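Local coordinates for protein tryptophane-5-halogenase (Microbispora sp. ATCC PTA-5024, PDB 5UAO) that chlorinates tryptophan at C5 of the indole in the lanthipeptide NAI-107, working as an FAD-dependent halogenase, at residues P90-Q95 against L185-A190; A437-T442 against L468-E473; A311-A314 against G319-R322; V154-G159 against S506-A511. One frame throughout, in Å; residues are numbered along the deposited sequence.

Interaction 1: residues P90-Q95 against L185-A190; sequences PAEFYQ and LTELAA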
loop_
_atom_site.group_PDB
_atom_site.type_symbol
_atom_site.label_atom_id
_atom_site.label_comp_id
_atom_site.label_asym_id
_atom_site.label_seq_id
_atom_site.Cartn_x
_atom_site.Cartn_y
_atom_site.Cartn_z
ATOM N N PRO A 90 9.714 29.126 -11.132
ATOM C CA PRO A 90 10.314 29.342 -9.803
ATOM C C PRO A 90 10.888 30.691 -9.538
ATOM O O PRO A 90 10.839 31.131 -8.401
ATOM C CB PRO A 90 11.392 28.283 -9.712
ATOM C CG PRO A 90 11.590 27.761 -11.077
ATOM C CD PRO A 90 10.309 27.963 -11.831
ATOM N N ALA A 91 11.430 31.370 -10.561
ATOM C CA ALA A 91 11.993 32.691 -10.336
ATOM C C ALA A 91 10.870 33.662 -9.963
ATOM O O ALA A 91 10.966 34.446 -9.006
ATOM C CB ALA A 91 12.780 33.167 -11.590
ATOM N N GLU A 92 9.777 33.581 -10.688
ATOM C CA GLU A 92 8.605 34.392 -10.399
ATOM C C GLU A 92 7.992 34.110 -9.026
ATOM O O GLU A 92 7.579 35.016 -8.316
ATOM C CB GLU A 92 7.522 34.155 -11.459
ATOM C CG GLU A 92 6.379 35.170 -11.409
ATOM C CD GLU A 92 5.340 34.960 -12.516
ATOM O OE1 GLU A 92 4.680 33.882 -12.554
ATOM O OE2 GLU A 92 5.183 35.907 -13.335
ATOM N N PHE A 93 7.895 32.851 -8.701
ATOM C CA PHE A 93 7.420 32.423 -7.360
ATOM C C PHE A 93 8.301 33.023 -6.278
ATOM O O PHE A 93 7.803 33.624 -5.277
ATOM C CB PHE A 93 7.381 30.909 -7.266
ATOM C CG PHE A 93 6.903 30.388 -5.942
ATOM C CD1 PHE A 93 5.568 30.327 -5.666
ATOM C CD2 PHE A 93 7.818 29.920 -4.990
ATOM C CE1 PHE A 93 5.112 29.826 -4.453
ATOM C CE2 PHE A 93 7.363 29.436 -3.790
ATOM C CZ PHE A 93 6.011 29.395 -3.531
ATOM N N TYR A 94 9.605 32.935 -6.471
ATOM C CA TYR A 94 10.501 33.477 -5.467
ATOM C C TYR A 94 10.379 34.993 -5.342
ATOM O O TYR A 94 10.452 35.594 -4.243
ATOM C CB TYR A 94 11.963 33.085 -5.708
ATOM C CG TYR A 94 12.381 31.781 -5.050
ATOM C CD1 TYR A 94 11.806 30.587 -5.402
ATOM C CD2 TYR A 94 13.407 31.741 -4.135
ATOM C CE1 TYR A 94 12.194 29.408 -4.837
ATOM C CE2 TYR A 94 13.823 30.547 -3.571
ATOM C CZ TYR A 94 13.195 29.400 -3.895
ATOM O OH TYR A 94 13.632 28.227 -3.335
ATOM N N GLN A 95 10.158 35.614 -6.467
ATOM C CA GLN A 95 10.047 37.042 -6.490
ATOM C C GLN A 95 8.758 37.509 -5.791
ATOM O O GLN A 95 8.761 38.474 -5.072
ATOM C CB GLN A 95 10.071 37.496 -7.975
ATOM C CG GLN A 95 9.928 38.980 -8.201
ATOM C CD GLN A 95 11.034 39.746 -7.504
ATOM O OE1 GLN A 95 12.138 39.213 -7.284
ATOM N NE2 GLN A 95 10.750 40.995 -7.137
ATOM N N LEU A 185 -1.230 33.454 -6.254
ATOM C CA LEU A 185 -2.122 32.507 -6.862
ATOM C C LEU A 185 -3.344 33.184 -7.500
ATOM O O LEU A 185 -3.819 32.782 -8.556
ATOM C CB LEU A 185 -2.594 31.466 -5.837
ATOM C CG LEU A 185 -1.543 30.576 -5.178
ATOM C CD1 LEU A 185 -2.190 29.702 -4.104
ATOM C CD2 LEU A 185 -0.774 29.782 -6.209
ATOM N N THR A 186 -3.816 34.240 -6.874
ATOM C CA THR A 186 -4.980 34.943 -7.413
ATOM C C THR A 186 -4.643 35.614 -8.745
ATOM O O THR A 186 -5.414 35.589 -9.724
ATOM C CB THR A 186 -5.465 35.983 -6.399
ATOM O OG1 THR A 186 -5.890 35.312 -5.195
ATOM C CG2 THR A 186 -6.640 36.846 -6.983
ATOM N N GLU A 187 -3.450 36.160 -8.787
ATOM C CA GLU A 187 -2.944 36.793 -10.009
ATOM C C GLU A 187 -2.736 35.774 -11.104
ATOM O O GLU A 187 -3.081 36.036 -12.256
ATOM C CB GLU A 187 -1.611 37.553 -9.721
ATOM C CG GLU A 187 -0.831 38.016 -10.968
ATOM C CD GLU A 187 0.696 37.853 -10.856
ATOM O OE1 GLU A 187 1.372 38.737 -10.262
ATOM O OE2 GLU A 187 1.230 36.850 -11.405
ATOM N N LEU A 188 -2.160 34.620 -10.760
ATOM C CA LEU A 188 -1.919 33.580 -11.729
ATOM C C LEU A 188 -3.195 33.075 -12.292
ATOM O O LEU A 188 -3.286 32.896 -13.464
ATOM C CB LEU A 188 -1.141 32.386 -11.154
ATOM C CG LEU A 188 0.352 32.314 -11.284
ATOM C CD1 LEU A 188 0.877 30.957 -10.801
ATOM C CD2 LEU A 188 0.740 32.504 -12.737
ATOM N N ALA A 189 -4.208 32.846 -11.454
ATOM C CA ALA A 189 -5.482 32.338 -11.936
ATOM C C ALA A 189 -6.126 33.303 -12.978
ATOM O O ALA A 189 -6.632 32.856 -14.017
ATOM C CB ALA A 189 -6.430 32.141 -10.748
ATOM N N ALA A 190 -6.033 34.608 -12.708
ATOM C CA ALA A 190 -6.601 35.610 -13.626
ATOM C C ALA A 190 -5.832 35.623 -14.938
ATOM O O ALA A 190 -6.418 35.657 -15.999
ATOM C CB ALA A 190 -6.551 36.981 -12.993
#

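Interaction 2: residues A437-T442 against L468-E473; sequences AGAPLT and LLLGQE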
loop_
_atom_site.group_PDB
_atom_site.type_symbol
_atom_site.label_atom_id
_atom_site.label_comp_id
_atom_site.label_asym_id
_atom_site.label_seq_id
_atom_site.Cartn_x
_atom_site.Cartn_y
_atom_site.Cartn_z
ATOM N N ALA A 437 9.387 -4.021 20.460
ATOM C CA ALA A 437 10.077 -5.295 20.443
ATOM C C ALA A 437 11.390 -5.148 19.706
ATOM O O ALA A 437 12.253 -6.027 19.785
ATOM C CB ALA A 437 9.189 -6.363 19.767
ATOM N N GLY A 438 11.557 -4.068 18.953
ATOM C CA GLY A 438 12.826 -3.834 18.235
ATOM C C GLY A 438 12.809 -2.591 17.386
ATOM O O GLY A 438 12.318 -2.597 16.237
ATOM N N ALA A 439 13.374 -1.532 17.944
ATOM C CA ALA A 439 13.391 -0.196 17.308
ATOM C C ALA A 439 14.791 0.138 16.739
ATOM O O ALA A 439 15.800 -0.311 17.266
ATOM C CB ALA A 439 12.982 0.847 18.342
ATOM N N PRO A 440 14.862 0.893 15.665
ATOM C CA PRO A 440 13.807 1.524 14.895
ATOM C C PRO A 440 13.192 0.523 13.919
ATOM O O PRO A 440 13.880 -0.402 13.445
ATOM C CB PRO A 440 14.560 2.565 14.080
ATOM C CG PRO A 440 15.911 1.993 13.884
ATOM C CD PRO A 440 16.185 1.140 15.072
ATOM N N LEU A 441 11.941 0.753 13.571
ATOM C CA LEU A 441 11.262 -0.091 12.626
ATOM C C LEU A 441 11.928 -0.050 11.314
ATOM O O LEU A 441 11.940 -1.049 10.573
ATOM C CB LEU A 441 9.803 0.371 12.466
ATOM C CG LEU A 441 8.886 0.157 13.672
ATOM C CD1 LEU A 441 7.643 1.051 13.541
ATOM C CD2 LEU A 441 8.535 -1.303 13.785
ATOM N N THR A 442 12.487 1.094 10.959
ATOM C CA THR A 442 13.255 1.201 9.706
ATOM C C THR A 442 14.544 0.322 9.715
ATOM O O THR A 442 15.099 0.120 8.656
ATOM C CB THR A 442 13.683 2.653 9.384
ATOM O OG1 THR A 442 14.245 3.310 10.549
ATOM C CG2 THR A 442 12.465 3.415 8.890
ATOM N N LEU A 468 9.811 10.286 15.789
ATOM C CA LEU A 468 8.971 10.812 16.834
ATOM C C LEU A 468 9.044 9.943 18.062
ATOM O O LEU A 468 9.142 10.455 19.160
ATOM C CB LEU A 468 7.479 10.973 16.402
ATOM C CG LEU A 468 7.202 12.384 15.929
ATOM C CD1 LEU A 468 7.322 13.455 17.042
ATOM C CD2 LEU A 468 8.126 12.753 14.796
ATOM N N LEU A 469 9.067 8.628 17.879
ATOM C CA LEU A 469 9.025 7.735 19.036
ATOM C C LEU A 469 10.428 7.696 19.774
ATOM O O LEU A 469 10.528 7.836 20.982
ATOM C CB LEU A 469 8.577 6.352 18.567
ATOM C CG LEU A 469 7.106 6.187 18.172
ATOM C CD1 LEU A 469 6.932 4.726 17.699
ATOM C CD2 LEU A 469 6.263 6.375 19.382
ATOM N N LEU A 470 11.494 7.665 19.010
ATOM C CA LEU A 470 12.842 7.653 19.602
ATOM C C LEU A 470 13.183 9.041 20.135
ATOM O O LEU A 470 13.843 9.201 21.181
ATOM C CB LEU A 470 13.864 7.218 18.522
ATOM C CG LEU A 470 13.775 5.759 18.076
ATOM C CD1 LEU A 470 14.542 5.687 16.800
ATOM C CD2 LEU A 470 14.315 4.805 19.121
ATOM N N GLY A 471 12.724 10.071 19.434
ATOM C CA GLY A 471 12.919 11.455 19.960
ATOM C C GLY A 471 12.317 11.675 21.304
ATOM O O GLY A 471 12.853 12.408 22.157
ATOM N N GLN A 472 11.163 11.075 21.496
ATOM C CA GLN A 472 10.416 11.156 22.751
ATOM C C GLN A 472 10.766 10.058 23.781
ATOM O O GLN A 472 10.103 9.973 24.838
ATOM C CB GLN A 472 8.902 11.114 22.429
ATOM C CG GLN A 472 8.341 12.384 21.836
ATOM C CD GLN A 472 6.868 12.192 21.446
ATOM O OE1 GLN A 472 6.504 11.385 20.567
ATOM N NE2 GLN A 472 6.043 12.878 22.108
ATOM N N GLU A 473 11.830 9.279 23.509
ATOM C CA GLU A 473 12.406 8.254 24.448
ATOM C C GLU A 473 11.360 7.275 24.891
ATOM O O GLU A 473 11.270 6.934 26.045
ATOM C CB GLU A 473 13.038 8.894 25.679
ATOM C CG GLU A 473 14.143 9.881 25.351
ATOM C CD GLU A 473 14.859 10.397 26.584
ATOM O OE1 GLU A 473 14.327 11.322 27.243
ATOM O OE2 GLU A 473 15.937 9.863 26.904
#

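Interaction 3: residues A311-A314 against G319-R322; sequences AEMA and GVTR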
loop_
_atom_site.group_PDB
_atom_site.type_symbol
_atom_site.label_atom_id
_atom_site.label_comp_id
_atom_site.label_asym_id
_atom_site.label_seq_id
_atom_site.Cartn_x
_atom_site.Cartn_y
_atom_site.Cartn_z
ATOM N N ALA A 311 -1.091 35.319 26.950
ATOM C CA ALA A 311 -0.157 35.746 27.998
ATOM C C ALA A 311 1.027 34.789 28.162
ATOM O O ALA A 311 2.168 35.228 28.386
ATOM C CB ALA A 311 -0.860 35.936 29.364
ATOM N N GLU A 312 0.740 33.477 28.076
ATOM C CA GLU A 312 1.769 32.450 28.123
ATOM C C GLU A 312 2.718 32.608 26.909
ATOM O O GLU A 312 3.925 32.515 27.017
ATOM C CB GLU A 312 1.164 31.083 28.150
ATOM C CG GLU A 312 2.168 30.008 28.455
ATOM C CD GLU A 312 1.676 28.632 28.116
ATOM O OE1 GLU A 312 0.444 28.393 28.253
ATOM O OE2 GLU A 312 2.530 27.741 27.831
ATOM N N MET A 313 2.145 32.797 25.756
ATOM C CA MET A 313 2.932 32.918 24.543
ATOM C C MET A 313 3.924 34.103 24.648
ATOM O O MET A 313 5.073 34.003 24.220
ATOM C CB MET A 313 1.944 33.112 23.378
ATOM C CG MET A 313 2.567 33.168 22.021
ATOM S SD MET A 313 1.257 33.246 20.758
ATOM C CE MET A 313 2.217 33.040 19.313
ATOM N N ALA A 314 3.451 35.223 25.175
ATOM C CA ALA A 314 4.314 36.374 25.421
ATOM C C ALA A 314 5.345 36.122 26.527
ATOM O O ALA A 314 6.462 36.619 26.450
ATOM C CB ALA A 314 3.502 37.642 25.672
ATOM N N GLY A 319 8.154 39.696 23.256
ATOM C CA GLY A 319 8.108 40.597 22.105
ATOM C C GLY A 319 7.104 40.212 21.069
ATOM O O GLY A 319 6.926 40.922 20.102
ATOM N N VAL A 320 6.476 39.034 21.226
ATOM C CA VAL A 320 5.620 38.492 20.155
ATOM C C VAL A 320 4.385 39.394 20.087
ATOM O O VAL A 320 3.914 39.844 21.103
ATOM C CB VAL A 320 5.237 37.016 20.425
ATOM C CG1 VAL A 320 4.349 36.871 21.668
ATOM C CG2 VAL A 320 4.560 36.385 19.213
ATOM N N THR A 321 3.898 39.714 18.909
ATOM C CA THR A 321 2.599 40.389 18.854
ATOM C C THR A 321 1.426 39.431 19.021
ATOM O O THR A 321 1.550 38.190 19.057
ATOM C CB THR A 321 2.426 41.038 17.537
ATOM O OG1 THR A 321 2.263 39.997 16.544
ATOM C CG2 THR A 321 3.694 41.875 17.262
ATOM N N ARG A 322 0.255 39.992 19.131
ATOM C CA ARG A 322 -0.956 39.177 19.226
ATOM C C ARG A 322 -1.827 39.613 18.091
ATOM O O ARG A 322 -2.339 40.707 18.123
ATOM C CB ARG A 322 -1.638 39.442 20.591
ATOM C CG ARG A 322 -3.069 38.902 20.743
ATOM C CD ARG A 322 -3.511 38.985 22.206
ATOM N NE ARG A 322 -4.958 38.783 22.457
ATOM C CZ ARG A 322 -5.629 37.628 22.353
ATOM N NH1 ARG A 322 -5.024 36.530 21.946
ATOM N NH2 ARG A 322 -6.926 37.567 22.628
#

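Interaction 4: residues V154-G159 against S506-A511; sequences VPVYRG and SEALDA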
loop_
_atom_site.group_PDB
_atom_site.type_symbol
_atom_site.label_atom_id
_atom_site.label_comp_id
_atom_site.label_asym_id
_atom_site.label_seq_id
_atom_site.Cartn_x
_atom_site.Cartn_y
_atom_site.Cartn_z
ATOM N N VAL A 154 22.437 25.711 5.745
ATOM C CA VAL A 154 21.745 25.093 4.623
ATOM C C VAL A 154 22.793 24.546 3.638
ATOM O O VAL A 154 23.899 25.055 3.602
ATOM C CB VAL A 154 20.778 26.063 3.910
ATOM C CG1 VAL A 154 19.674 26.570 4.824
ATOM C CG2 VAL A 154 21.506 27.284 3.317
ATOM N N PRO A 155 22.449 23.514 2.854
ATOM C CA PRO A 155 23.478 22.796 2.081
ATOM C C PRO A 155 23.786 23.507 0.710
ATOM O O PRO A 155 23.526 22.989 -0.392
ATOM C CB PRO A 155 22.874 21.398 1.971
ATOM C CG PRO A 155 21.366 21.644 1.886
ATOM C CD PRO A 155 21.139 22.808 2.796
ATOM N N VAL A 156 24.245 24.741 0.844
ATOM C CA VAL A 156 24.585 25.604 -0.283
ATOM C C VAL A 156 25.958 26.151 0.101
ATOM O O VAL A 156 26.211 26.408 1.299
ATOM C CB VAL A 156 23.588 26.751 -0.496
ATOM C CG1 VAL A 156 23.960 27.589 -1.749
ATOM C CG2 VAL A 156 22.168 26.224 -0.645
ATOM N N TYR A 157 26.837 26.302 -0.892
ATOM C CA TYR A 157 28.274 26.549 -0.635
ATOM C C TYR A 157 28.834 27.495 -1.665
ATOM O O TYR A 157 28.520 27.385 -2.858
ATOM C CB TYR A 157 29.032 25.248 -0.728
ATOM C CG TYR A 157 28.495 24.190 0.228
ATOM C CD1 TYR A 157 27.433 23.348 -0.140
ATOM C CD2 TYR A 157 29.033 24.052 1.527
ATOM C CE1 TYR A 157 26.938 22.401 0.755
ATOM C CE2 TYR A 157 28.534 23.099 2.422
ATOM C CZ TYR A 157 27.473 22.306 2.044
ATOM O OH TYR A 157 26.997 21.368 2.917
ATOM N N ARG A 158 29.600 28.476 -1.227
ATOM C CA ARG A 158 30.334 29.265 -2.188
ATOM C C ARG A 158 31.354 28.313 -2.814
ATOM O O ARG A 158 32.125 27.682 -2.107
ATOM C CB ARG A 158 30.982 30.472 -1.555
ATOM C CG ARG A 158 30.258 31.767 -1.897
ATOM C CD ARG A 158 30.722 32.911 -1.016
ATOM N NE ARG A 158 30.697 32.565 0.417
ATOM C CZ ARG A 158 30.405 33.419 1.400
ATOM N NH1 ARG A 158 30.108 34.692 1.136
ATOM N NH2 ARG A 158 30.397 33.003 2.663
ATOM N N GLY A 159 31.244 28.131 -4.124
ATOM C CA GLY A 159 32.200 27.354 -4.892
ATOM C C GLY A 159 33.102 28.337 -5.594
ATOM O O GLY A 159 32.832 29.546 -5.598
ATOM N N SER A 506 20.091 33.034 4.780
ATOM C CA SER A 506 19.708 34.274 4.210
ATOM C C SER A 506 20.624 34.560 2.941
ATOM O O SER A 506 20.115 34.970 1.851
ATOM C CB SER A 506 19.820 35.382 5.273
ATOM O OG SER A 506 19.441 36.623 4.670
ATOM N N GLU A 507 21.910 34.228 3.059
ATOM C CA GLU A 507 22.877 34.349 1.935
ATOM C C GLU A 507 22.513 33.424 0.754
ATOM O O GLU A 507 22.560 33.794 -0.427
ATOM C CB GLU A 507 24.297 34.014 2.407
ATOM C CG GLU A 507 25.363 34.413 1.362
ATOM C CD GLU A 507 26.801 34.185 1.825
ATOM O OE1 GLU A 507 27.040 34.124 3.066
ATOM O OE2 GLU A 507 27.697 34.042 0.934
ATOM N N ALA A 508 22.095 32.213 1.099
ATOM C CA ALA A 508 21.716 31.246 0.105
ATOM C C ALA A 508 20.445 31.606 -0.658
ATOM O O ALA A 508 20.385 31.362 -1.871
ATOM C CB ALA A 508 21.606 29.875 0.748
ATOM N N LEU A 509 19.437 32.177 0.019
ATOM C CA LEU A 509 18.224 32.643 -0.652
ATOM C C LEU A 509 18.579 33.772 -1.654
ATOM O O LEU A 509 18.025 33.833 -2.734
ATOM C CB LEU A 509 17.173 33.194 0.336
ATOM C CG LEU A 509 16.505 32.175 1.221
ATOM C CD1 LEU A 509 15.580 32.897 2.179
ATOM C CD2 LEU A 509 15.696 31.231 0.333
ATOM N N ASP A 510 19.512 34.629 -1.267
ATOM C CA ASP A 510 20.044 35.669 -2.152
ATOM C C ASP A 510 20.742 35.116 -3.404
ATOM O O ASP A 510 20.547 35.678 -4.468
ATOM C CB ASP A 510 20.985 36.605 -1.409
ATOM C CG ASP A 510 20.251 37.471 -0.370
ATOM O OD1 ASP A 510 18.994 37.629 -0.422
ATOM O OD2 ASP A 510 20.966 37.953 0.522
ATOM N N ALA A 511 21.457 33.997 -3.256
ATOM C CA ALA A 511 22.016 33.249 -4.400
ATOM C C ALA A 511 20.948 32.724 -5.314
ATOM O O ALA A 511 21.047 32.890 -6.513
ATOM C CB ALA A 511 22.893 32.133 -3.915
#

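Interaction 1: residues P90-Q95 against L185-A190
Glu92 reaches Leu188 because its CG lies anti to the backbone N (chi1 -168°) and the chain stays extended beyond it. The carboxylate is thus carried off helix 90-97 toward helix 178-191. Its OE1 comes to 4.2 Å from CD2 of Leu188, a loose contact between a carboxylate oxygen and a methyl group. The two side chains cross obliquely. The other oxygen, OE2 of Glu92, stands 4.5 Å from OE2 of Glu187. Two like charges therefore lie near each other, with no hydrogen bond between the segments. Arg191, later on helix 178-191, probably offsets this repulsion, since it forms salt bridges with both Glu92 and Glu187. Tyr184 OH adds a hydrogen bond to OE1 of Glu92, so that oxygen has two polar partners on the same helix. This is helix-to-helix packing within the tryptophan halogenase fold, made by side-chain ends and burying 70 Å² in all. Glu92 and Glu187 are partly exposed, while Leu188 is buried and also packs on Ile88. Deeper in, Phe93 meets His83 edge-to-face, and Leu185 of the facing helix packs on Tyr42, Leu43 and Leu46 of helix 39-51.

Interaction 2: residues A437-T442 against L468-E473
A loop with a cis-proline packs here against the last turn of helix 461-471, in the helical part of the tryptophan halogenase chain. The peptide bond between Ala439 and Pro440 is cis. Both residues touch Leu470, each through its CB. The methyl of Ala439 meets CD2 of Leu470 at 4.2 Å. Pro440 CB lies 4.1 Å from CD1 of the same leucine. One forked side chain thus serves two neighbouring residues, one methyl for each. The first torsion of Leu470 puts CG beside the backbone N and anti to the carbonyl carbon (chi1 -69°), and chi2 then turns the two methyls to the two residues. The contact is purely apolar, and all three residues are buried. The helix ends just beyond Leu470 in a Schellman motif. Glu473, with positive phi, is its C-prime residue, and Glu473 N bonds to Leu470 O at 3.1 Å. Arg112 also hydrogen-bonds to Leu470 O and to Gly471 O. On the other segment, Asp466 bonds to Leu441 N and Thr442 OG1, tying the loop to helix 461-471 a second time. Helix 129-136 packs over the same residues: Leu129 on both Pro440 and Leu470, Val130 on Pro440, and Leu133 on Leu470.

Interaction 3: residues A311-A314 against G319-R322
Apolar packing makes up this contact, and Val320 is at its centre. Its two methyl groups touch different parts of helix 306-316. CG2 meets the terminal methyl of Met313, with CE at 4.1 Å. CG1 turns to the helix backbone and to Ala314. It lies 4.2 Å from CB of Ala314 and 4.1 Å from CG of Met313. The methionine chain is fully extended: its CG is anti to the backbone N (chi1 -176°), and the later torsions keep it straight. It runs past the valine, crossing it at about a right angle and touching it near both ends of the chain.

Contacts with the backbone form a second group. CG1 of Val320 sits 3.8 Å from CA of Ala314. The same methyl is 3.9 Å from the carbonyl O of Met313, a van der Waals contact. No hydrogen bond joins the two segments. Val320 can place CG1 there because that methyl lies between the backbone N and the carbonyl carbon (chi1 66°), while CG2 is anti to the N.

Backbone shape matters just before the valine. Gly319 has positive phi (102°), where a side chain would run into the preceding carbonyl O. Here the chain comes back against its own helix, in the short connection from helix 306-316 to strand 324-327.

Polar ties lie to the sides. Glu312 bonds to Tyr297 OH and Asn280 N, and Thr321 pairs with Thr263 of strand 258-264. Leu295 of strand 293-299 packs on both Met313 and Val320, so the contact sits on the seven-stranded mixed sheet, where the loop leads into edge strand 324-327.

Interaction 4: residues V154-G159 against S506-A511
Arg158 approaches Glu507 between a two-stranded antiparallel hairpin, 156-159 with 162-165, and helix 505-514. From CB the arginine chain bends at chi3 (-50°), which brings its end toward the helix. CD and NE run past the Glu507 carboxylate, whose OE2 is doubtful in position. The guanidinium then takes the carboxylate over one face, with CD of Glu507 3.3 Å above the plane and offset toward the rim. The two planes are 67° apart. OE2 comes to NH1 from over that face and makes a salt bridge, but it is modelled too close to the arginine, so the length of the bridge is doubtful. NH2 lies 3.6 Å from OE1 of Glu507. With an alanine here instead of Glu507, the Arg158 guanidinium would probably lose its carboxylate mate and be freer to turn.

Away from the ion pair, the contact is apolar and buried. Ala508 points its methyl between two valines of the other segment. The intervening Pro155 is the centre of an inverse gamma turn, and its side chain starts away from the helix. Trp101 of strand 100-102 packs on Val154, Val156 and Ala508, while Leu503, ahead of the helix, bonds to the backbone of Val154 and Val156. The CB of Ala508 meets CG2 of Val154 at 3.7 Å and CB of Val156 at 3.9 Å.

In the fold
Interaction 2 is buried and wholly apolar. Interaction 4 is also largely buried, but adds an ion pair at its outer end. Interactions 1 and 3 are only partly buried, and their chemistry differs: a carboxylate nears a leucine methyl and a like charge in one, methyl groups pack in the other. No two share a helix or strand. Interactions 1 and 4 cross along the chain and come within about 4 Å at their nearest atoms. Trp101 links them, packing in interaction 4 and bonding to Tyr94 of interaction 1. Interactions 2 and 3 are nested inside the long loop closed by interaction 4. Interactions 1 and 2 lie on opposite sides of the chain's centre, with centres about 41 Å apart.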